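Local atomic coordinates of phenazine biosynthesis protein PhzF family (Enterococcus faecalis, PDB entry 1S7J), a protein that belongs to the PhzF family of phenazine-biosynthesis-like proteins and probably acts as an isomerase. Residues Thr50-Trp61 and Leu93-Leu102; Ala131-Glu139 and Phe148-Ile159. All coordinates share one frame; numbering follows the deposited sequence.

Contact 1 of 2, residues Thr50-Trp61 and Leu93-Leu102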
loop_
_atom_site.group_PDB
_atom_site.type_symbol
_atom_site.label_atom_id
_atom_site.label_comp_id
_atom_site.label_asym_id
_atom_site.label_seq_id
_atom_site.Cartn_x
_atom_site.Cartn_y
_atom_site.Cartn_z
ATOM N N THR A 50 -15.589 -7.313 -3.978
ATOM C CA THR A 50 -15.212 -8.380 -4.890
ATOM C C THR A 50 -16.343 -9.375 -5.119
ATOM O O THR A 50 -17.211 -9.543 -4.269
ATOM C CB THR A 50 -13.950 -9.132 -4.370
ATOM O OG1 THR A 50 -13.485 -10.044 -5.364
ATOM C CG2 THR A 50 -14.263 -9.905 -3.098
ATOM N N VAL A 51 -16.363 -9.976 -6.310
ATOM C CA VAL A 51 -17.371 -10.983 -6.660
ATOM C C VAL A 51 -16.721 -12.062 -7.533
ATOM O O VAL A 51 -16.092 -11.762 -8.558
ATOM C CB VAL A 51 -18.624 -10.402 -7.355
ATOM C CG1 VAL A 51 -19.736 -11.410 -7.588
ATOM C CG2 VAL A 51 -19.193 -9.203 -6.630
ATOM N N LYS A 52 -16.830 -13.319 -7.090
ATOM C CA LYS A 52 -16.255 -14.442 -7.817
ATOM C C LYS A 52 -16.874 -14.547 -9.202
ATOM O O LYS A 52 -18.086 -14.712 -9.339
ATOM C CB LYS A 52 -16.483 -15.752 -7.052
ATOM C CG LYS A 52 -15.689 -16.943 -7.595
ATOM C CD LYS A 52 -16.181 -18.249 -6.999
ATOM C CE LYS A 52 -15.354 -19.435 -7.460
ATOM N NZ LYS A 52 -13.992 -19.453 -6.852
ATOM N N GLU A 53 -16.037 -14.382 -10.225
ATOM C CA GLU A 53 -16.484 -14.479 -11.607
ATOM C C GLU A 53 -15.699 -15.606 -12.302
ATOM O O GLU A 53 -14.632 -15.387 -12.888
ATOM C CB GLU A 53 -16.328 -13.134 -12.326
ATOM C CG GLU A 53 -17.310 -12.076 -11.804
ATOM C CD GLU A 53 -17.277 -10.773 -12.589
ATOM O OE1 GLU A 53 -16.231 -10.453 -13.190
ATOM O OE2 GLU A 53 -18.307 -10.064 -12.593
ATOM N N GLY A 54 -16.255 -16.807 -12.217
ATOM C CA GLY A 54 -15.622 -17.967 -12.787
ATOM C C GLY A 54 -14.648 -18.555 -11.783
ATOM O O GLY A 54 -15.055 -19.166 -10.794
ATOM N N GLN A 55 -13.374 -18.319 -12.011
ATOM C CA GLN A 55 -12.305 -18.827 -11.152
ATOM C C GLN A 55 -11.452 -17.665 -10.651
ATOM O O GLN A 55 -10.486 -17.850 -9.891
ATOM C CB GLN A 55 -11.451 -19.796 -11.948
ATOM C CG GLN A 55 -10.953 -19.209 -13.255
ATOM C CD GLN A 55 -10.400 -20.242 -14.170
ATOM O OE1 GLN A 55 -9.288 -20.738 -13.976
ATOM N NE2 GLN A 55 -11.173 -20.619 -15.187
ATOM N N SER A 56 -11.771 -16.483 -11.132
ATOM C CA SER A 56 -11.081 -15.276 -10.747
ATOM C C SER A 56 -12.040 -14.446 -9.889
ATOM O O SER A 56 -13.245 -14.747 -9.822
ATOM C CB SER A 56 -10.676 -14.461 -11.994
ATOM O OG SER A 56 -9.716 -15.140 -12.785
ATOM N N TYR A 57 -11.513 -13.474 -9.177
ATOM C CA TYR A 57 -12.352 -12.607 -8.373
ATOM C C TYR A 57 -12.245 -11.186 -8.915
ATOM O O TYR A 57 -11.149 -10.614 -8.970
ATOM C CB TYR A 57 -11.941 -12.639 -6.891
ATOM C CG TYR A 57 -12.366 -13.880 -6.136
ATOM C CD1 TYR A 57 -11.528 -14.995 -6.059
ATOM C CD2 TYR A 57 -13.588 -13.925 -5.455
ATOM C CE1 TYR A 57 -11.886 -16.114 -5.327
ATOM C CE2 TYR A 57 -13.958 -15.044 -4.720
ATOM C CZ TYR A 57 -13.099 -16.138 -4.659
ATOM O OH TYR A 57 -13.450 -17.247 -3.921
ATOM N N ALA A 58 -13.361 -10.649 -9.371
ATOM C CA ALA A 58 -13.402 -9.301 -9.895
ATOM C C ALA A 58 -13.255 -8.295 -8.725
ATOM O O ALA A 58 -14.075 -8.281 -7.812
ATOM C CB ALA A 58 -14.708 -9.068 -10.629
ATOM N N LEU A 59 -12.184 -7.501 -8.749
ATOM C CA LEU A 59 -11.938 -6.512 -7.702
ATOM C C LEU A 59 -12.407 -5.124 -8.102
ATOM O O LEU A 59 -12.405 -4.765 -9.278
ATOM C CB LEU A 59 -10.455 -6.454 -7.345
ATOM C CG LEU A 59 -10.065 -6.864 -5.924
ATOM C CD1 LEU A 59 -8.587 -6.623 -5.739
ATOM C CD2 LEU A 59 -10.870 -6.091 -4.874
ATOM N N ARG A 60 -12.706 -4.322 -7.081
ATOM C CA ARG A 60 -13.190 -2.962 -7.240
ATOM C C ARG A 60 -12.814 -2.200 -5.955
ATOM O O ARG A 60 -13.104 -2.670 -4.854
ATOM C CB ARG A 60 -14.701 -2.985 -7.374
ATOM C CG ARG A 60 -15.272 -2.021 -8.353
ATOM C CD ARG A 60 -15.664 -2.722 -9.627
ATOM N NE ARG A 60 -17.021 -2.374 -10.053
ATOM C CZ ARG A 60 -17.395 -1.160 -10.468
ATOM N NH1 ARG A 60 -18.650 -0.940 -10.840
ATOM N NH2 ARG A 60 -16.522 -0.173 -10.506
ATOM N N TRP A 61 -12.132 -1.073 -6.086
ATOM C CA TRP A 61 -11.756 -0.283 -4.917
ATOM C C TRP A 61 -12.420 1.063 -4.978
ATOM O O TRP A 61 -12.561 1.655 -6.051
ATOM C CB TRP A 61 -10.253 -0.064 -4.834
ATOM C CG TRP A 61 -9.418 -1.254 -5.109
ATOM C CD1 TRP A 61 -8.804 -2.064 -4.188
ATOM C CD2 TRP A 61 -9.015 -1.734 -6.388
ATOM N NE1 TRP A 61 -8.038 -3.002 -4.822
ATOM C CE2 TRP A 61 -8.147 -2.824 -6.180
ATOM C CE3 TRP A 61 -9.299 -1.339 -7.711
ATOM C CZ2 TRP A 61 -7.554 -3.530 -7.232
ATOM C CZ3 TRP A 61 -8.713 -2.041 -8.759
ATOM C CH2 TRP A 61 -7.848 -3.122 -8.513
ATOM N N LEU A 93 -4.548 -16.525 -5.385
ATOM C CA LEU A 93 -5.831 -15.928 -5.747
ATOM C C LEU A 93 -5.658 -15.064 -7.023
ATOM O O LEU A 93 -4.678 -14.327 -7.153
ATOM C CB LEU A 93 -6.320 -15.060 -4.576
ATOM C CG LEU A 93 -7.710 -15.247 -3.952
ATOM C CD1 LEU A 93 -8.398 -16.504 -4.456
ATOM C CD2 LEU A 93 -7.570 -15.264 -2.430
ATOM N N HIS A 94 -6.608 -15.168 -7.941
ATOM C CA HIS A 94 -6.547 -14.416 -9.186
ATOM C C HIS A 94 -7.692 -13.433 -9.289
ATOM O O HIS A 94 -8.855 -13.821 -9.208
ATOM C CB HIS A 94 -6.579 -15.383 -10.386
ATOM C CG HIS A 94 -5.456 -16.374 -10.386
ATOM N ND1 HIS A 94 -4.130 -15.997 -10.507
ATOM C CD2 HIS A 94 -5.452 -17.715 -10.214
ATOM C CE1 HIS A 94 -3.361 -17.067 -10.401
ATOM N NE2 HIS A 94 -4.130 -18.119 -10.223
ATOM N N PHE A 95 -7.372 -12.158 -9.466
ATOM C CA PHE A 95 -8.390 -11.127 -9.571
ATOM C C PHE A 95 -8.471 -10.547 -10.969
ATOM O O PHE A 95 -7.502 -10.576 -11.712
ATOM C CB PHE A 95 -8.096 -9.994 -8.576
ATOM C CG PHE A 95 -8.042 -10.435 -7.148
ATOM C CD1 PHE A 95 -9.219 -10.600 -6.408
ATOM C CD2 PHE A 95 -6.828 -10.671 -6.529
ATOM C CE1 PHE A 95 -9.176 -10.997 -5.068
ATOM C CE2 PHE A 95 -6.768 -11.069 -5.187
ATOM C CZ PHE A 95 -7.950 -11.233 -4.458
ATOM N N THR A 96 -9.646 -10.013 -11.324
ATOM C CA THR A 96 -9.836 -9.393 -12.621
ATOM C C THR A 96 -10.249 -7.914 -12.498
ATOM O O THR A 96 -11.376 -7.542 -12.754
ATOM C CB THR A 96 -10.826 -10.154 -13.524
ATOM O OG1 THR A 96 -12.150 -10.142 -12.976
ATOM C CG2 THR A 96 -10.375 -11.577 -13.678
ATOM N N SER A 97 -9.284 -7.086 -12.122
ATOM C CA SER A 97 -9.539 -5.662 -11.949
ATOM C C SER A 97 -9.666 -4.857 -13.242
ATOM O O SER A 97 -9.702 -5.403 -14.346
ATOM C CB SER A 97 -8.461 -5.043 -11.077
ATOM O OG SER A 97 -7.203 -5.015 -11.726
ATOM N N GLN A 98 -9.805 -3.534 -13.082
ATOM C CA GLN A 98 -9.900 -2.663 -14.223
ATOM C C GLN A 98 -8.484 -2.383 -14.731
ATOM O O GLN A 98 -8.292 -1.984 -15.869
ATOM C CB GLN A 98 -10.722 -1.379 -13.902
ATOM C CG GLN A 98 -10.143 -0.440 -12.851
ATOM C CD GLN A 98 -10.976 0.835 -12.695
ATOM O OE1 GLN A 98 -12.206 0.783 -12.632
ATOM N NE2 GLN A 98 -10.296 1.980 -12.669
ATOM N N SER A 99 -7.496 -2.658 -13.876
ATOM C CA SER A 99 -6.079 -2.503 -14.196
ATOM C C SER A 99 -5.430 -3.862 -14.552
ATOM O O SER A 99 -4.222 -4.063 -14.338
ATOM C CB SER A 99 -5.364 -1.889 -13.004
ATOM O OG SER A 99 -5.991 -0.667 -12.674
ATOM N N GLY A 100 -6.233 -4.752 -15.115
ATOM C CA GLY A 100 -5.751 -6.059 -15.502
ATOM C C GLY A 100 -5.626 -7.058 -14.378
ATOM O O GLY A 100 -5.674 -6.697 -13.211
ATOM N N PRO A 101 -5.422 -8.343 -14.717
ATOM C CA PRO A 101 -5.283 -9.435 -13.756
ATOM C C PRO A 101 -4.248 -9.189 -12.668
ATOM O O PRO A 101 -3.153 -8.681 -12.926
ATOM C CB PRO A 101 -4.899 -10.623 -14.645
ATOM C CG PRO A 101 -4.236 -9.968 -15.830
ATOM C CD PRO A 101 -5.175 -8.827 -16.080
ATOM N N LEU A 102 -4.619 -9.566 -11.446
ATOM C CA LEU A 102 -3.779 -9.416 -10.268
ATOM C C LEU A 102 -3.748 -10.761 -9.561
ATOM O O LEU A 102 -4.713 -11.526 -9.636
ATOM C CB LEU A 102 -4.383 -8.369 -9.337
ATOM C CG LEU A 102 -4.738 -7.021 -9.953
ATOM C CD1 LEU A 102 -5.663 -6.257 -9.044
ATOM C CD2 LEU A 102 -3.468 -6.246 -10.218
HETATM O O HOH W 1 -11.434 -2.163 -10.758
#
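The backbone N-H of Tyr57 is aimed at His94 O, with N and O 2.7 Å apart, a 155° angle at the hydrogen and the donor in the carbonyl plane. The same edge of Tyr57 also offers its O to Thr96 N, a bond less surely placed because that oxygen sits too close to a neighbour in the model. This pattern around Phe95 is that of parallel strands, yet the pairing stays at a single bridge, consistent with the axes of the short segments 56-61 and 93-97 crossing at 43°. Beyond the bridge, a water accepts from Gln98 N and donates to Leu59 O.

Side chains fill in on both sides of this bridge. Tyr57 CB lies 3.4 Å from Phe95 CD1, while farther out Tyr57 CE1 meets Leu93 CD1 at 3.6 Å. Leu59 comes over one face of the Phe95 ring, its CD1 4.2 Å from the ring centroid and displaced toward the rim, a CH-pi contact. Thr96 CG2 presses on Ser56 CB at 3.4 Å, a close carbon pair. Trp61 receives Leu102 CD1 at its edge, in the ring plane and 3.8 Å from CZ2; Ser97 CB approaches CH2 of the same indole obliquely. Ser97 has OG lodged between its backbone N and carbonyl carbon (chi1 68°), from where OG donates to Gly100 O at 2.7 Å and ties the two arms of the turn together.

Tyr57 and Leu93 both also pack on Leu82 of helix 72-85, and Trp61 NE1 bonds to Thr75 OG1 of that helix. The Trp61 side chain is about 5 Å from that of Glu46, the predicted active-site residue. Strands curling around a buried helix in this way are characteristic of the diaminopimelate epimerase-like fold.

Contact 2 of 2, residues Ala131-Glu139 and Phe148-Ile159; sequences AALGTKIYE and FVLKDEETVAKI
Ile137 CD1 covers one face of the Phe148 ring, 3.9 Å from its centroid and 18° off the normal, a CH-pi contact, while Glu139 O lies at the ring's edge and Leu133 CD2 approaches CD1 obliquely at 3.8 Å. The Tyr138 ring has Lys136 CE over the centre of one face and Lys136 O in plane at its edge; the backbone of Leu150 and Lys151 passes it obliquely, and the Lys151 side chain runs alongside, its CG 3.5 Å from Tyr138 OH. The setting is the mouth of the beta hairpin of strands 139-142 and 146-149, flanked by a helix on each arm.

Helix 127-133 ends in a Schellman motif with Gly134 as its C-prime residue, which turns the chain back toward the hairpin. There both polar backbone atoms of Val149 are used: its O accepts from Tyr138 N at 2.9 Å, and its N donates to Glu139 O at 3.0 Å. The Glu139 and Val149 side chains lie side by side, CB against CG2, and the Glu139 carboxylate goes on to Tyr141 OH.

Asp152 N-caps helix 153-158, its OD1 gripped by both Thr155 N and Thr155 OG1. With Thr155 OG1 committed there (chi1 -61°), CG2 is anti to the backbone N and meets Thr135 OG1 at 3.4 Å. Thr135 CG2 packs against both Leu150 CG and Ile159 CG2. A water joins the two segments, accepting from Lys151 N at 2.6 Å and donating to Lys136 O at 2.9 Å.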
loop_
_atom_site.group_PDB
_atom_site.type_symbol
_atom_site.label_atom_id
_atom_site.label_comp_id
_atom_site.label_asym_id
_atom_site.label_seq_id
_atom_site.Cartn_x
_atom_site.Cartn_y
_atom_site.Cartn_z
ATOM N N ALA A 131 12.981 21.860 2.618
ATOM C CA ALA A 131 12.187 22.801 3.393
ATOM C C ALA A 131 10.894 22.147 3.875
ATOM O O ALA A 131 10.574 22.190 5.063
ATOM C CB ALA A 131 11.871 24.039 2.554
ATOM N N ALA A 132 10.146 21.563 2.930
ATOM C CA ALA A 132 8.882 20.902 3.240
ATOM C C ALA A 132 9.070 19.701 4.182
ATOM O O ALA A 132 8.226 19.438 5.035
ATOM C CB ALA A 132 8.190 20.469 1.955
ATOM N N LEU A 133 10.169 18.972 3.993
ATOM C CA LEU A 133 10.483 17.802 4.828
ATOM C C LEU A 133 10.994 18.209 6.190
ATOM O O LEU A 133 10.749 17.519 7.187
ATOM C CB LEU A 133 11.547 16.947 4.149
ATOM C CG LEU A 133 11.131 15.667 3.437
ATOM C CD1 LEU A 133 9.888 15.881 2.576
ATOM C CD2 LEU A 133 12.297 15.192 2.606
ATOM N N GLY A 134 11.749 19.301 6.220
ATOM C CA GLY A 134 12.318 19.777 7.456
ATOM C C GLY A 134 13.552 18.971 7.818
ATOM O O GLY A 134 13.825 18.730 9.002
ATOM N N THR A 135 14.304 18.549 6.806
ATOM C CA THR A 135 15.517 17.772 7.037
ATOM C C THR A 135 16.382 17.747 5.785
ATOM O O THR A 135 15.973 18.250 4.726
ATOM C CB THR A 135 15.174 16.314 7.460
ATOM O OG1 THR A 135 16.344 15.667 7.978
ATOM C CG2 THR A 135 14.626 15.521 6.262
ATOM N N LYS A 136 17.587 17.202 5.906
ATOM C CA LYS A 136 18.504 17.105 4.789
ATOM C C LYS A 136 18.230 15.881 3.908
ATOM O O LYS A 136 18.127 14.751 4.391
ATOM C CB LYS A 136 19.956 17.055 5.268
ATOM C CG LYS A 136 20.969 17.014 4.120
ATOM C CD LYS A 136 22.372 16.700 4.601
ATOM C CE LYS A 136 23.351 16.655 3.431
ATOM N NZ LYS A 136 24.733 16.298 3.868
ATOM N N ILE A 137 18.124 16.136 2.604
ATOM C CA ILE A 137 17.891 15.106 1.600
ATOM C C ILE A 137 19.248 14.794 0.954
ATOM O O ILE A 137 19.817 15.637 0.256
ATOM C CB ILE A 137 16.915 15.616 0.515
ATOM C CG1 ILE A 137 15.539 15.878 1.134
ATOM C CG2 ILE A 137 16.831 14.623 -0.641
ATOM C CD1 ILE A 137 14.548 16.514 0.186
ATOM N N TYR A 138 19.774 13.610 1.236
ATOM C CA TYR A 138 21.066 13.181 0.698
ATOM C C TYR A 138 21.036 12.838 -0.802
ATOM O O TYR A 138 22.001 13.105 -1.527
ATOM C CB TYR A 138 21.588 11.983 1.488
ATOM C CG TYR A 138 21.959 12.309 2.911
ATOM C CD1 TYR A 138 21.053 12.967 3.763
ATOM C CD2 TYR A 138 23.215 11.979 3.416
ATOM C CE1 TYR A 138 21.401 13.288 5.082
ATOM C CE2 TYR A 138 23.575 12.295 4.734
ATOM C CZ TYR A 138 22.664 12.948 5.559
ATOM O OH TYR A 138 23.028 13.266 6.845
ATOM N N GLU A 139 19.947 12.219 -1.247
ATOM C CA GLU A 139 19.794 11.827 -2.644
ATOM C C GLU A 139 18.351 12.063 -3.087
ATOM O O GLU A 139 17.431 12.032 -2.265
ATOM C CB GLU A 139 20.146 10.343 -2.809
ATOM C CG GLU A 139 21.485 9.940 -2.160
ATOM C CD GLU A 139 21.797 8.452 -2.288
ATOM O OE1 GLU A 139 21.222 7.785 -3.179
ATOM O OE2 GLU A 139 22.635 7.952 -1.497
ATOM N N PHE A 148 13.150 10.675 -1.943
ATOM C CA PHE A 148 14.272 11.255 -1.203
ATOM C C PHE A 148 14.892 10.290 -0.223
ATOM O O PHE A 148 14.192 9.542 0.446
ATOM C CB PHE A 148 13.811 12.503 -0.455
ATOM C CG PHE A 148 13.025 13.460 -1.290
ATOM C CD1 PHE A 148 11.740 13.838 -0.914
ATOM C CD2 PHE A 148 13.563 13.985 -2.475
ATOM C CE1 PHE A 148 10.999 14.719 -1.688
ATOM C CE2 PHE A 148 12.831 14.866 -3.255
ATOM C CZ PHE A 148 11.542 15.236 -2.863
ATOM N N VAL A 149 16.210 10.310 -0.135
ATOM C CA VAL A 149 16.929 9.447 0.792
ATOM C C VAL A 149 17.390 10.333 1.948
ATOM O O VAL A 149 17.933 11.413 1.725
ATOM C CB VAL A 149 18.139 8.768 0.111
ATOM C CG1 VAL A 149 18.850 7.842 1.088
ATOM C CG2 VAL A 149 17.674 7.992 -1.122
ATOM N N LEU A 150 17.118 9.903 3.170
ATOM C CA LEU A 150 17.477 10.678 4.348
ATOM C C LEU A 150 18.622 10.072 5.148
ATOM O O LEU A 150 19.137 9.002 4.803
ATOM C CB LEU A 150 16.238 10.876 5.231
ATOM C CG LEU A 150 15.195 11.957 4.867
ATOM C CD1 LEU A 150 15.030 12.147 3.366
ATOM C CD2 LEU A 150 13.870 11.594 5.510
ATOM N N LYS A 151 19.003 10.749 6.221
ATOM C CA LYS A 151 20.108 10.328 7.082
ATOM C C LYS A 151 20.027 8.899 7.659
ATOM O O LYS A 151 20.926 8.093 7.441
ATOM C CB LYS A 151 20.301 11.341 8.224
ATOM C CG LYS A 151 21.500 11.045 9.123
ATOM C CD LYS A 151 21.586 12.020 10.289
ATOM C CE LYS A 151 22.746 11.648 11.218
ATOM N NZ LYS A 151 22.898 12.600 12.363
ATOM N N ASP A 152 18.978 8.623 8.430
ATOM C CA ASP A 152 18.800 7.294 9.049
ATOM C C ASP A 152 17.341 6.994 9.366
ATOM O O ASP A 152 16.449 7.758 8.993
ATOM C CB ASP A 152 19.658 7.172 10.327
ATOM C CG ASP A 152 19.492 8.376 11.290
ATOM O OD1 ASP A 152 18.542 9.175 11.143
ATOM O OD2 ASP A 152 20.336 8.503 12.200
ATOM N N GLU A 153 17.092 5.869 10.046
ATOM C CA GLU A 153 15.718 5.501 10.394
ATOM C C GLU A 153 15.133 6.475 11.402
ATOM O O GLU A 153 13.951 6.822 11.332
ATOM C CB GLU A 153 15.647 4.081 10.956
ATOM C CG GLU A 153 14.219 3.666 11.320
ATOM C CD GLU A 153 14.116 2.279 11.945
ATOM O OE1 GLU A 153 13.116 2.038 12.653
ATOM O OE2 GLU A 153 15.011 1.431 11.719
ATOM N N GLU A 154 15.953 6.883 12.361
ATOM C CA GLU A 154 15.532 7.811 13.383
ATOM C C GLU A 154 15.014 9.116 12.760
ATOM O O GLU A 154 14.035 9.690 13.233
ATOM C CB GLU A 154 16.682 8.123 14.332
ATOM C CG GLU A 154 16.214 8.833 15.625
ATOM C CD GLU A 154 17.357 9.475 16.379
ATOM O OE1 GLU A 154 18.396 9.780 15.738
ATOM O OE2 GLU A 154 17.222 9.693 17.606
ATOM N N THR A 155 15.681 9.575 11.714
ATOM C CA THR A 155 15.279 10.813 11.049
ATOM C C THR A 155 14.003 10.650 10.219
ATOM O O THR A 155 13.185 11.571 10.143
ATOM C CB THR A 155 16.415 11.366 10.137
ATOM O OG1 THR A 155 17.580 11.652 10.938
ATOM C CG2 THR A 155 15.960 12.642 9.428
ATOM N N VAL A 156 13.855 9.500 9.575
ATOM C CA VAL A 156 12.683 9.228 8.750
ATOM C C VAL A 156 11.450 9.182 9.629
ATOM O O VAL A 156 10.415 9.789 9.316
ATOM C CB VAL A 156 12.842 7.867 7.995
ATOM C CG1 VAL A 156 11.588 7.534 7.230
ATOM C CG2 VAL A 156 14.007 7.939 7.042
ATOM N N ALA A 157 11.564 8.442 10.716
ATOM C CA ALA A 157 10.499 8.274 11.673
ATOM C C ALA A 157 10.082 9.599 12.314
ATOM O O ALA A 157 8.900 9.926 12.375
ATOM C CB ALA A 157 10.928 7.293 12.747
ATOM N N LYS A 158 11.083 10.366 12.754
ATOM C CA LYS A 158 10.861 11.638 13.432
ATOM C C LYS A 158 10.294 12.839 12.663
ATOM O O LYS A 158 9.590 13.665 13.250
ATOM C CB LYS A 158 12.142 12.069 14.170
ATOM C CG LYS A 158 12.447 11.264 15.451
ATOM C CD LYS A 158 13.024 12.107 16.593
ATOM C CE LYS A 158 12.808 11.416 17.945
ATOM N NZ LYS A 158 13.395 10.047 18.027
ATOM N N ILE A 159 10.585 12.942 11.367
ATOM C CA ILE A 159 10.101 14.088 10.586
ATOM C C ILE A 159 8.602 14.343 10.559
ATOM O O ILE A 159 7.784 13.416 10.619
ATOM C CB ILE A 159 10.608 14.073 9.113
ATOM C CG1 ILE A 159 10.050 12.858 8.358
ATOM C CG2 ILE A 159 12.122 14.127 9.079
ATOM C CD1 ILE A 159 10.091 13.007 6.840
HETATM O O HOH W 2 18.181 13.178 6.868
#

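Contact 1 comes first along the chain and is complete before contact 2 begins. Their centres are 38 Å apart, on opposite sides of the centre of the molecule, and their nearest atoms are separated by about 25 Å, so they do not touch. Contact 1 joins strands 56-62 and 92-97 beside helix 72-85, whereas contact 2 ties helices 127-133 and 153-158 to the hairpin that adjoins strand 175-180. This separation fits the two-lobed build of the PhzF family, with one contact in each half. Contact 1 borders the predicted active site; contact 2 lies far from it and is packing at the periphery of the other half.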